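Local coordinates for protein putative mannose-6-phosphate isomerase YvyI (Bacillus subtilis, PDB 1QWR) that probably catalyses the zinc-dependent interconversion of D-mannose 6-phosphate and D-fructose 6-phosphate, as a type 1 mannose-6-phosphate isomerase of the cupin clan, at residues P13-E17 with Y31-S35; F83-T87 with F270-S274; E94-I98 with D199-L203; I258-M264 with D305-T311. The contacts are given in a common frame with arbitrary orientation. Residues are numbered along the deposited sequence.

Contact 1: residues P13-E17 with Y31-S35. With ACT (acetate ion), chain F.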
loop_
_atom_site.group_PDB
_atom_site.type_symbol
_atom_site.label_atom_id
_atom_site.label_comp_id
_atom_site.label_asym_id
_atom_site.label_seq_id
_atom_site.Cartn_x
_atom_site.Cartn_y
_atom_site.Cartn_z
ATOM N N PRO A 13 -1.332 -12.399 -6.872
ATOM C CA PRO A 13 -1.223 -11.001 -7.304
ATOM C C PRO A 13 -1.913 -10.606 -8.618
ATOM O O PRO A 13 -2.025 -11.399 -9.557
ATOM C CB PRO A 13 0.286 -10.769 -7.350
ATOM C CG PRO A 13 0.854 -12.123 -7.644
ATOM C CD PRO A 13 -0.018 -13.064 -6.839
ATOM N N VAL A 14 -2.349 -9.354 -8.651
ATOM C CA VAL A 14 -3.005 -8.727 -9.793
ATOM C C VAL A 14 -2.030 -7.628 -10.211
ATOM O O VAL A 14 -1.387 -7.036 -9.344
ATOM C CB VAL A 14 -4.324 -8.064 -9.349
ATOM C CG1 VAL A 14 -4.925 -7.245 -10.482
ATOM C CG2 VAL A 14 -5.298 -9.141 -8.891
ATOM N N PHE A 15 -1.911 -7.335 -11.507
ATOM C CA PHE A 15 -0.971 -6.301 -11.934
ATOM C C PHE A 15 -1.598 -5.178 -12.745
ATOM O O PHE A 15 -2.591 -5.382 -13.441
ATOM C CB PHE A 15 0.178 -6.934 -12.729
ATOM C CG PHE A 15 1.003 -7.904 -11.922
ATOM C CD1 PHE A 15 2.014 -7.452 -11.076
ATOM C CD2 PHE A 15 0.727 -9.260 -11.966
ATOM C CE1 PHE A 15 2.741 -8.354 -10.269
ATOM C CE2 PHE A 15 1.435 -10.164 -11.175
ATOM C CZ PHE A 15 2.446 -9.710 -10.321
ATOM N N LYS A 16 -1.000 -3.992 -12.662
ATOM C CA LYS A 16 -1.496 -2.841 -13.402
ATOM C C LYS A 16 -0.380 -2.132 -14.153
ATOM O O LYS A 16 0.618 -1.738 -13.561
ATOM C CB LYS A 16 -2.145 -1.813 -12.465
ATOM C CG LYS A 16 -3.335 -2.318 -11.677
ATOM C CD LYS A 16 -4.496 -2.710 -12.589
ATOM C CE LYS A 16 -5.745 -3.012 -11.773
ATOM N NZ LYS A 16 -6.800 -3.652 -12.611
ATOM N N GLU A 17 -0.562 -1.954 -15.457
ATOM C CA GLU A 17 0.418 -1.221 -16.259
ATOM C C GLU A 17 0.354 0.273 -15.926
ATOM O O GLU A 17 -0.713 0.806 -15.624
ATOM C CB GLU A 17 0.122 -1.404 -17.751
ATOM C CG GLU A 17 0.422 -2.779 -18.267
ATOM C CD GLU A 17 -0.014 -2.959 -19.713
ATOM O OE1 GLU A 17 0.284 -2.074 -20.549
ATOM O OE2 GLU A 17 -0.651 -3.989 -20.009
ATOM N N TYR A 31 7.895 -12.146 -10.385
ATOM C CA TYR A 31 6.533 -12.131 -10.915
ATOM C C TYR A 31 6.444 -12.109 -12.442
ATOM O O TYR A 31 7.295 -11.546 -13.127
ATOM C CB TYR A 31 5.776 -10.890 -10.431
ATOM C CG TYR A 31 5.555 -10.779 -8.944
ATOM C CD1 TYR A 31 5.244 -11.904 -8.170
ATOM C CD2 TYR A 31 5.571 -9.528 -8.320
ATOM C CE1 TYR A 31 4.942 -11.778 -6.806
ATOM C CE2 TYR A 31 5.278 -9.400 -6.974
ATOM C CZ TYR A 31 4.961 -10.523 -6.225
ATOM O OH TYR A 31 4.645 -10.366 -4.897
ATOM N N SER A 32 5.375 -12.701 -12.961
ATOM C CA SER A 32 5.105 -12.684 -14.394
ATOM C C SER A 32 4.253 -11.456 -14.557
ATOM O O SER A 32 3.134 -11.425 -14.059
ATOM C CB SER A 32 4.295 -13.907 -14.818
ATOM O OG SER A 32 5.104 -15.054 -14.791
ATOM N N ILE A 33 4.758 -10.443 -15.248
ATOM C CA ILE A 33 4.001 -9.218 -15.401
ATOM C C ILE A 33 3.418 -9.041 -16.807
ATOM O O ILE A 33 3.950 -9.576 -17.775
ATOM C CB ILE A 33 4.867 -8.010 -15.013
ATOM C CG1 ILE A 33 6.123 -7.947 -15.888
ATOM C CG2 ILE A 33 5.288 -8.133 -13.530
ATOM C CD1 ILE A 33 7.140 -6.867 -15.422
ATOM N N PRO A 34 2.335 -8.251 -16.929
ATOM C CA PRO A 34 1.610 -7.958 -18.175
ATOM C C PRO A 34 2.367 -7.185 -19.234
ATOM O O PRO A 34 2.125 -7.379 -20.431
ATOM C CB PRO A 34 0.384 -7.169 -17.697
ATOM C CG PRO A 34 0.337 -7.441 -16.191
ATOM C CD PRO A 34 1.765 -7.461 -15.825
ATOM N N SER A 35 3.238 -6.277 -18.809
ATOM C CA SER A 35 4.012 -5.486 -19.754
ATOM C C SER A 35 5.363 -5.116 -19.172
ATOM O O SER A 35 5.658 -5.419 -18.008
ATOM C CB SER A 35 3.240 -4.218 -20.162
ATOM O OG SER A 35 3.505 -3.120 -19.312
HETATM C C ACT F . 7.326 -12.833 -17.813
HETATM O O ACT F . 6.791 -13.952 -17.583
HETATM O OXT ACT F . 6.838 -11.726 -17.439
HETATM C CH3 ACT F . 8.750 -12.840 -18.352
#

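Contact 2: residues F83-T87 with F270-S274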
loop_
_atom_site.group_PDB
_atom_site.type_symbol
_atom_site.label_atom_id
_atom_site.label_comp_id
_atom_site.label_asym_id
_atom_site.label_seq_id
_atom_site.Cartn_x
_atom_site.Cartn_y
_atom_site.Cartn_z
ATOM N N PHE A 83 -14.049 -5.098 2.475
ATOM C CA PHE A 83 -12.750 -5.374 3.122
ATOM C C PHE A 83 -12.174 -3.941 3.134
ATOM O O PHE A 83 -12.185 -3.249 2.122
ATOM C CB PHE A 83 -11.935 -6.300 2.229
ATOM C CG PHE A 83 -10.558 -6.598 2.761
ATOM C CD1 PHE A 83 -10.371 -7.585 3.745
ATOM C CD2 PHE A 83 -9.448 -5.906 2.270
ATOM C CE1 PHE A 83 -9.085 -7.880 4.223
ATOM C CE2 PHE A 83 -8.163 -6.190 2.740
ATOM C CZ PHE A 83 -7.983 -7.184 3.719
ATOM N N PRO A 84 -11.620 -3.499 4.274
ATOM C CA PRO A 84 -11.114 -2.134 4.388
ATOM C C PRO A 84 -9.833 -1.617 3.784
ATOM O O PRO A 84 -9.697 -0.396 3.588
ATOM C CB PRO A 84 -11.141 -1.910 5.902
ATOM C CG PRO A 84 -10.695 -3.228 6.428
ATOM C CD PRO A 84 -11.489 -4.232 5.549
ATOM N N LEU A 85 -8.901 -2.511 3.503
ATOM C CA LEU A 85 -7.616 -2.079 3.010
ATOM C C LEU A 85 -7.225 -2.587 1.631
ATOM O O LEU A 85 -7.906 -3.423 1.037
ATOM C CB LEU A 85 -6.552 -2.492 4.047
ATOM C CG LEU A 85 -6.733 -1.939 5.479
ATOM C CD1 LEU A 85 -5.691 -2.559 6.415
ATOM C CD2 LEU A 85 -6.586 -0.420 5.479
ATOM N N LEU A 86 -6.090 -2.079 1.152
ATOM C CA LEU A 86 -5.535 -2.466 -0.127
ATOM C C LEU A 86 -4.028 -2.332 -0.001
ATOM O O LEU A 86 -3.532 -1.293 0.428
ATOM C CB LEU A 86 -6.082 -1.564 -1.229
ATOM C CG LEU A 86 -5.384 -1.553 -2.593
ATOM C CD1 LEU A 86 -5.449 -2.945 -3.232
ATOM C CD2 LEU A 86 -6.108 -0.508 -3.479
ATOM N N THR A 87 -3.303 -3.402 -0.336
ATOM C CA THR A 87 -1.851 -3.385 -0.234
ATOM C C THR A 87 -1.251 -3.604 -1.608
ATOM O O THR A 87 -1.622 -4.547 -2.313
ATOM C CB THR A 87 -1.349 -4.505 0.691
ATOM O OG1 THR A 87 -1.975 -4.380 1.977
ATOM C CG2 THR A 87 0.154 -4.440 0.849
ATOM N N PHE A 270 -7.472 -9.949 12.041
ATOM C CA PHE A 270 -6.778 -10.663 10.965
ATOM C C PHE A 270 -5.507 -9.873 10.673
ATOM O O PHE A 270 -5.433 -8.683 10.990
ATOM C CB PHE A 270 -7.636 -10.784 9.698
ATOM C CG PHE A 270 -8.082 -9.470 9.134
ATOM C CD1 PHE A 270 -7.331 -8.814 8.151
ATOM C CD2 PHE A 270 -9.275 -8.895 9.569
ATOM C CE1 PHE A 270 -7.771 -7.601 7.606
ATOM C CE2 PHE A 270 -9.719 -7.689 9.041
ATOM C CZ PHE A 270 -8.973 -7.035 8.056
ATOM N N LEU A 271 -4.501 -10.526 10.100
ATOM C CA LEU A 271 -3.251 -9.829 9.768
ATOM C C LEU A 271 -2.994 -9.941 8.282
ATOM O O LEU A 271 -3.126 -11.027 7.721
ATOM C CB LEU A 271 -2.062 -10.456 10.508
ATOM C CG LEU A 271 -2.033 -10.333 12.031
ATOM C CD1 LEU A 271 -0.724 -10.959 12.551
ATOM C CD2 LEU A 271 -2.138 -8.859 12.449
ATOM N N ILE A 272 -2.645 -8.821 7.662
ATOM C CA ILE A 272 -2.307 -8.749 6.243
ATOM C C ILE A 272 -0.775 -8.804 6.210
ATOM O O ILE A 272 -0.123 -7.940 6.812
ATOM C CB ILE A 272 -2.763 -7.425 5.633
ATOM C CG1 ILE A 272 -4.287 -7.364 5.633
ATOM C CG2 ILE A 272 -2.154 -7.264 4.212
ATOM C CD1 ILE A 272 -4.863 -5.973 5.290
ATOM N N CYS A 273 -0.211 -9.766 5.470
ATOM C CA CYS A 273 1.235 -9.977 5.433
ATOM C C CYS A 273 1.846 -10.038 4.035
ATOM O O CYS A 273 1.302 -10.713 3.151
ATOM C CB CYS A 273 1.578 -11.302 6.148
ATOM S SG CYS A 273 0.818 -11.486 7.797
ATOM N N SER A 274 2.983 -9.350 3.863
ATOM C CA SER A 274 3.743 -9.313 2.600
ATOM C C SER A 274 5.210 -9.648 2.896
ATOM O O SER A 274 5.859 -8.998 3.739
ATOM C CB SER A 274 3.690 -7.909 1.944
ATOM O OG SER A 274 2.368 -7.531 1.595
#

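Contact 3: residues E94-I98 with D199-L203. With SO4 (sulfate ion), chain C.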
loop_
_atom_site.group_PDB
_atom_site.type_symbol
_atom_site.label_atom_id
_atom_site.label_comp_id
_atom_site.label_asym_id
_atom_site.label_seq_id
_atom_site.Cartn_x
_atom_site.Cartn_y
_atom_site.Cartn_z
ATOM N N GLU A 94 9.699 5.695 -13.160
ATOM C CA GLU A 94 9.675 7.122 -13.490
ATOM C C GLU A 94 8.757 7.827 -12.476
ATOM O O GLU A 94 8.120 7.172 -11.647
ATOM C CB GLU A 94 9.150 7.347 -14.915
ATOM C CG GLU A 94 10.000 6.731 -16.042
ATOM C CD GLU A 94 11.435 7.239 -16.069
ATOM O OE1 GLU A 94 11.666 8.407 -15.693
ATOM O OE2 GLU A 94 12.339 6.469 -16.477
ATOM N N ASP A 95 8.675 9.155 -12.547
ATOM C CA ASP A 95 7.838 9.919 -11.609
ATOM C C ASP A 95 6.346 9.610 -11.725
ATOM O O ASP A 95 5.829 9.407 -12.830
ATOM C CB ASP A 95 7.995 11.431 -11.846
ATOM C CG ASP A 95 9.383 11.953 -11.524
ATOM O OD1 ASP A 95 10.004 11.503 -10.546
ATOM O OD2 ASP A 95 9.837 12.864 -12.246
ATOM N N THR A 96 5.630 9.574 -10.597
ATOM C CA THR A 96 4.195 9.345 -10.719
ATOM C C THR A 96 3.567 10.731 -10.766
ATOM O O THR A 96 4.243 11.735 -10.522
ATOM C CB THR A 96 3.566 8.567 -9.528
ATOM O OG1 THR A 96 3.616 9.377 -8.350
ATOM C CG2 THR A 96 4.307 7.259 -9.285
ATOM N N SER A 97 2.274 10.786 -11.054
ATOM C CA SER A 97 1.580 12.077 -11.138
ATOM C C SER A 97 1.497 12.793 -9.794
ATOM O O SER A 97 1.608 12.168 -8.739
ATOM C CB SER A 97 0.166 11.866 -11.692
ATOM O OG SER A 97 -0.666 11.194 -10.750
ATOM N N ILE A 98 1.327 14.114 -9.827
ATOM C CA ILE A 98 1.191 14.882 -8.583
ATOM C C ILE A 98 -0.305 14.750 -8.324
ATOM O O ILE A 98 -1.126 15.003 -9.225
ATOM C CB ILE A 98 1.611 16.354 -8.779
ATOM C CG1 ILE A 98 3.109 16.415 -9.097
ATOM C CG2 ILE A 98 1.333 17.147 -7.525
ATOM C CD1 ILE A 98 3.659 17.806 -9.271
ATOM N N ASP A 199 0.734 15.617 -14.584
ATOM C CA ASP A 199 1.317 14.338 -14.999
ATOM C C ASP A 199 2.447 14.513 -16.013
ATOM O O ASP A 199 2.654 13.660 -16.884
ATOM C CB ASP A 199 0.240 13.424 -15.582
ATOM C CG ASP A 199 0.701 11.980 -15.696
ATOM O OD1 ASP A 199 1.448 11.528 -14.808
ATOM O OD2 ASP A 199 0.306 11.282 -16.655
ATOM N N TYR A 200 3.143 15.644 -15.911
ATOM C CA TYR A 200 4.282 15.934 -16.763
ATOM C C TYR A 200 3.998 15.894 -18.264
ATOM O O TYR A 200 4.910 15.672 -19.060
ATOM C CB TYR A 200 5.408 14.957 -16.401
ATOM C CG TYR A 200 5.822 15.057 -14.954
ATOM C CD1 TYR A 200 6.628 16.110 -14.515
ATOM C CD2 TYR A 200 5.357 14.143 -14.003
ATOM C CE1 TYR A 200 6.959 16.251 -13.163
ATOM C CE2 TYR A 200 5.677 14.276 -12.652
ATOM C CZ TYR A 200 6.478 15.330 -12.239
ATOM O OH TYR A 200 6.809 15.471 -10.910
ATOM N N ASP A 201 2.742 16.122 -18.644
ATOM C CA ASP A 201 2.324 16.119 -20.048
ATOM C C ASP A 201 2.694 14.851 -20.813
ATOM O O ASP A 201 3.023 14.906 -22.009
ATOM C CB ASP A 201 2.915 17.332 -20.769
ATOM C CG ASP A 201 2.489 18.641 -20.134
ATOM O OD1 ASP A 201 1.277 18.932 -20.149
ATOM O OD2 ASP A 201 3.360 19.368 -19.613
ATOM N N ARG A 202 2.619 13.709 -20.136
ATOM C CA ARG A 202 2.965 12.440 -20.756
ATOM C C ARG A 202 1.814 11.747 -21.455
ATOM O O ARG A 202 0.656 11.971 -21.131
ATOM C CB ARG A 202 3.546 11.496 -19.710
ATOM C CG ARG A 202 4.862 11.971 -19.157
ATOM C CD ARG A 202 5.370 11.037 -18.071
ATOM N NE ARG A 202 4.530 11.065 -16.871
ATOM C CZ ARG A 202 4.877 10.497 -15.722
ATOM N NH1 ARG A 202 6.041 9.857 -15.635
ATOM N NH2 ARG A 202 4.089 10.598 -14.648
ATOM N N LEU A 203 2.151 10.892 -22.417
ATOM C CA LEU A 203 1.167 10.128 -23.167
ATOM C C LEU A 203 1.227 8.678 -22.717
ATOM O O LEU A 203 2.300 8.176 -22.370
ATOM C CB LEU A 203 1.454 10.198 -24.671
ATOM C CG LEU A 203 1.320 11.560 -25.357
ATOM C CD1 LEU A 203 -0.086 12.125 -25.130
ATOM C CD2 LEU A 203 2.372 12.503 -24.818
HETATM S S SO4 C . -0.644 7.637 -10.677
HETATM O O1 SO4 C . 0.299 8.707 -11.090
HETATM O O2 SO4 C . -0.596 6.527 -11.633
HETATM O O3 SO4 C . -2.011 8.174 -10.583
HETATM O O4 SO4 C . -0.233 7.141 -9.349
HETATM O O HOH W 1 6.289 13.183 -9.426
#

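Contact 4: residues I258-M264 with D305-T311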
loop_
_atom_site.group_PDB
_atom_site.type_symbol
_atom_site.label_atom_id
_atom_site.label_comp_id
_atom_site.label_asym_id
_atom_site.label_seq_id
_atom_site.Cartn_x
_atom_site.Cartn_y
_atom_site.Cartn_z
ATOM N N ILE A 258 12.844 -11.132 10.788
ATOM C CA ILE A 258 13.085 -12.433 11.376
ATOM C C ILE A 258 14.433 -13.040 11.035
ATOM O O ILE A 258 14.890 -12.972 9.879
ATOM C CB ILE A 258 11.934 -13.388 10.955
ATOM C CG1 ILE A 258 10.600 -12.803 11.448
ATOM C CG2 ILE A 258 12.186 -14.824 11.482
ATOM C CD1 ILE A 258 9.352 -13.536 10.972
ATOM N N ASN A 259 15.058 -13.617 12.060
ATOM C CA ASN A 259 16.369 -14.269 11.971
ATOM C C ASN A 259 16.379 -15.349 13.047
ATOM O O ASN A 259 16.425 -15.042 14.240
ATOM C CB ASN A 259 17.510 -13.290 12.273
ATOM C CG ASN A 259 17.653 -12.207 11.229
ATOM O OD1 ASN A 259 18.104 -12.457 10.110
ATOM N ND2 ASN A 259 17.261 -10.987 11.590
ATOM N N GLY A 260 16.338 -16.603 12.614
ATOM C CA GLY A 260 16.317 -17.719 13.539
ATOM C C GLY A 260 14.900 -18.250 13.546
ATOM O O GLY A 260 14.335 -18.508 12.492
ATOM N N GLU A 261 14.320 -18.412 14.725
ATOM C CA GLU A 261 12.947 -18.887 14.815
ATOM C C GLU A 261 12.213 -17.951 15.765
ATOM O O GLU A 261 12.659 -17.723 16.900
ATOM C CB GLU A 261 12.893 -20.334 15.328
ATOM C CG GLU A 261 11.487 -20.936 15.373
ATOM C CD GLU A 261 11.495 -22.463 15.384
ATOM O OE1 GLU A 261 10.409 -23.088 15.368
ATOM O OE2 GLU A 261 12.596 -23.040 15.405
ATOM N N ALA A 262 11.105 -17.389 15.287
ATOM C CA ALA A 262 10.303 -16.470 16.087
ATOM C C ALA A 262 8.971 -17.128 16.454
ATOM O O ALA A 262 8.396 -17.883 15.655
ATOM C CB ALA A 262 10.053 -15.160 15.305
ATOM N N GLU A 263 8.507 -16.866 17.671
ATOM C CA GLU A 263 7.231 -17.401 18.136
ATOM C C GLU A 263 6.209 -16.279 18.034
ATOM O O GLU A 263 6.420 -15.185 18.575
ATOM C CB GLU A 263 7.338 -17.891 19.580
ATOM C CG GLU A 263 8.107 -19.181 19.715
ATOM C CD GLU A 263 8.547 -19.425 21.137
ATOM O OE1 GLU A 263 7.664 -19.605 22.005
ATOM O OE2 GLU A 263 9.774 -19.421 21.387
HETATM N N MSE A 264 5.102 -16.562 17.354
HETATM C CA MSE A 264 4.071 -15.561 17.125
HETATM C C MSE A 264 2.692 -15.978 17.570
HETATM O O MSE A 264 2.410 -17.154 17.775
HETATM C CB MSE A 264 3.973 -15.242 15.634
HETATM C CG MSE A 264 5.237 -15.487 14.830
HETATM SE SE MSE A 264 6.512 -14.083 15.049
HETATM C CE MSE A 264 5.703 -12.743 13.909
ATOM N N ASP A 305 -1.412 -20.140 17.327
ATOM C CA ASP A 305 -0.094 -19.574 17.559
ATOM C C ASP A 305 0.820 -20.305 16.582
ATOM O O ASP A 305 0.603 -21.484 16.255
ATOM C CB ASP A 305 0.355 -19.798 19.004
ATOM C CG ASP A 305 -0.386 -18.898 19.988
ATOM O OD1 ASP A 305 -1.282 -18.137 19.561
ATOM O OD2 ASP A 305 -0.070 -18.954 21.193
ATOM N N PHE A 306 1.837 -19.607 16.104
ATOM C CA PHE A 306 2.736 -20.179 15.111
ATOM C C PHE A 306 4.170 -19.688 15.264
ATOM O O PHE A 306 4.455 -18.827 16.090
ATOM C CB PHE A 306 2.225 -19.805 13.712
ATOM C CG PHE A 306 2.174 -18.313 13.451
ATOM C CD1 PHE A 306 3.177 -17.682 12.711
ATOM C CD2 PHE A 306 1.115 -17.548 13.937
ATOM C CE1 PHE A 306 3.121 -16.295 12.457
ATOM C CE2 PHE A 306 1.044 -16.169 13.694
ATOM C CZ PHE A 306 2.048 -15.546 12.956
ATOM N N THR A 307 5.070 -20.272 14.479
ATOM C CA THR A 307 6.466 -19.850 14.472
ATOM C C THR A 307 6.862 -19.640 13.009
ATOM O O THR A 307 6.242 -20.199 12.102
ATOM C CB THR A 307 7.437 -20.927 15.070
ATOM O OG1 THR A 307 7.428 -22.092 14.242
ATOM C CG2 THR A 307 7.024 -21.330 16.495
ATOM N N ILE A 308 7.870 -18.800 12.792
ATOM C CA ILE A 308 8.420 -18.559 11.477
ATOM C C ILE A 308 9.915 -18.762 11.665
ATOM O O ILE A 308 10.541 -18.102 12.485
ATOM C CB ILE A 308 8.168 -17.131 10.961
ATOM C CG1 ILE A 308 6.687 -16.977 10.582
ATOM C CG2 ILE A 308 9.021 -16.876 9.720
ATOM C CD1 ILE A 308 6.287 -15.569 10.192
ATOM N N LYS A 309 10.476 -19.693 10.908
ATOM C CA LYS A 309 11.897 -19.988 11.016
ATOM C C LYS A 309 12.620 -19.620 9.729
ATOM O O LYS A 309 12.236 -20.093 8.651
ATOM C CB LYS A 309 12.068 -21.476 11.290
ATOM C CG LYS A 309 13.509 -21.926 11.468
ATOM C CD LYS A 309 13.572 -23.447 11.373
ATOM C CE LYS A 309 12.544 -24.105 12.287
ATOM N NZ LYS A 309 12.482 -25.584 12.093
ATOM N N GLY A 310 13.656 -18.788 9.843
ATOM C CA GLY A 310 14.431 -18.383 8.680
ATOM C C GLY A 310 14.929 -16.952 8.781
ATOM O O GLY A 310 14.952 -16.376 9.864
ATOM N N THR A 311 15.354 -16.404 7.644
ATOM C CA THR A 311 15.827 -15.031 7.549
ATOM C C THR A 311 14.907 -14.395 6.525
ATOM O O THR A 311 15.051 -14.613 5.319
ATOM C CB THR A 311 17.291 -14.961 7.044
ATOM O OG1 THR A 311 18.158 -15.455 8.068
ATOM C CG2 THR A 311 17.687 -13.525 6.719
HETATM O O HOH W 2 18.001 -17.565 9.868
HETATM O O HOH W 3 13.067 -25.724 14.872
#

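Contact 1: residues P13-E17 with Y31-S35
F15 (104 Å² covered) is the centre of the contact between strand 9-17 and the loop from helix 24-29 to strand 38-44. Its ring presents its edge to the face of Y31 in an offset edge-to-face pair, with centroids 5.3 Å apart and planes at 60°. Both CA-to-CB bonds point across the interface, and F15 CZ lies 3.5 Å from Y31 CB.

Aliphatic groups complete the apolar part. I33 CG2 sits over one face of the F15 ring, 4.1 Å from F15 CE1, while P34 CG packs 3.5 Å from F15 CB; P13 CG reaches Y31 CE1 at 4.2 Å. F15 is thus flanked by Y31, I33 and P34.

Polar groups look elsewhere. Although the two segments run only 23° apart, the F15 and I33 CA atoms are 6.7 Å apart and no hydrogen bond joins the backbones: strand 9-17 pairs instead with strand 38-44, through V14 with W42 and K16 with E40. Y31 OH bonds to G294 and H296, and S35 OG, 3.3 Å from E17 CG, bonds to S37 N. An acetate, probably from the crystallisation liquor, accepts a bond from I33 N to its OXT (3.3 Å) and also binds R26.

With 360 Å² buried and no direct polar link, the loop is held against the strand by van der Waals and aromatic contacts around F15.

Contact 2: residues F83-T87 with F270-S274
Two strands from different parts of the chain face each other through their side chains: 85-87 and 271-274 run 11° from parallel, and their axes come no closer than 9.4 Å, too far for backbone pairing. I272 is the main bump. Its CD1 enters the hollow between F83 and L85, 3.7 Å from both F83 CZ and L85 CD1, while its CG2 lies 3.7 Å from T87 OG1. The F83 ring leans across to meet F270, CE1 to CE1 at 3.6 Å, with centroids 5.6 Å apart and planes oblique at 37°; P84 CG touches the F270 ring edge at CZ, 4.5 Å away. At the other end T87 CG2 sits 3.9 Å from S274 OG, whose hydroxyl bonds to H296. I44 of strand 38-44 also touches I272, T87 and S274. The contact joins the catalytic-domain family region to the C-terminal cupin region. Its 263 Å² interface contains no hydrogen bond or charge pair across the segments, so their cohesion here rests on buried, predominantly apolar packing.

Contact 3: residues E94-I98 with D199-L203
This loop-loop contact borders the active-site region of the type 1 isomerase's cupin fold: the T96 side chain is about 7 Å from the zinc, and that of S97 about 3 Å from R196, the probable catalytic arginine. R202 NH1 and NH2 both donate to one acceptor, D95 O, each at 2.8 Å. The guanidinium is held from its own segment too, by a salt bridge from NH2 to D199 OD1 (2.8 Å) and a hydrogen bond from NE to D199 O (3.2 Å). The D199 carboxylate also forms a salt bridge through OD2 with R210. Y200 lies against the same loop, with D95 OD2 over one ring face and T96 O near the ring edge, 3.6 Å from CE2; D95 OD1 is hydrogen-bonded to K180 N. A water joins T96 O (2.7 Å) to Y200 OH (2.8 Å). A sulfate, probably from the crystallisation liquor, is also bound by R196, R210 and K99; its O1 accepts hydrogen bonds from S97 N at 2.9 Å and S97 OG at 2.7 Å.

Contact 4: residues I258-M264 with D305-T311
In the C-terminal cupin region, strands 261-264 (outermost) and 306-309 of a four-stranded antiparallel sheet pair regularly, their axes 4.6 Å apart at 159°. Reciprocal backbone bonds link A262 with I308, M264 with F306 and G260 with G310; the shortest are M264 N to F306 O and G310 N to G260 O, both 2.7 Å. Selenomethionine M264 has chi1 at -26°, between wells, and its CB lies over the F306 ring, 3.5 Å from the centroid and 20° off the normal, a CH-pi contact; F306 chi1 near +60° places the ring there. On this face I308 CG2 meets I258 CD1 at 3.6 Å. On the other face E261 and K309 are extended (t, t), and a water bridges E261 OE2 and K309 NZ, 2.8 Å from each. The glycines have positive phi (G260 105°, G310 145°) where the chain turns a corner. I240 of strand 240-247 touches A262 and M264, while strand 278-284 flanks 306-309 on its other edge, with L282 and Y284 against F306.

Overall arrangement
From the N terminus, contact 1 closes first, a short loop of 13 intervening residues that includes helix 24-29. Contact 2 opens next at 83-87 and closes only at 270-274, a closure spanning 182 residues that ties strand 85-92 to strand 271-276. Within that long excursion contact 3 opens and closes, bringing 94-98 and 199-203 together across 100 residues near the zinc end. Contact 4 opens at 258-264, before contact 2 has closed, and ends at 305-311, so contacts 2 and 4 cross; strand 271-276 follows strand 261-264. Contacts 3 and 4 lie on opposite sides of the chain's centre, their centres 42 Å apart, whereas contacts 1, 2 and 4 all reach the large antiparallel sheet.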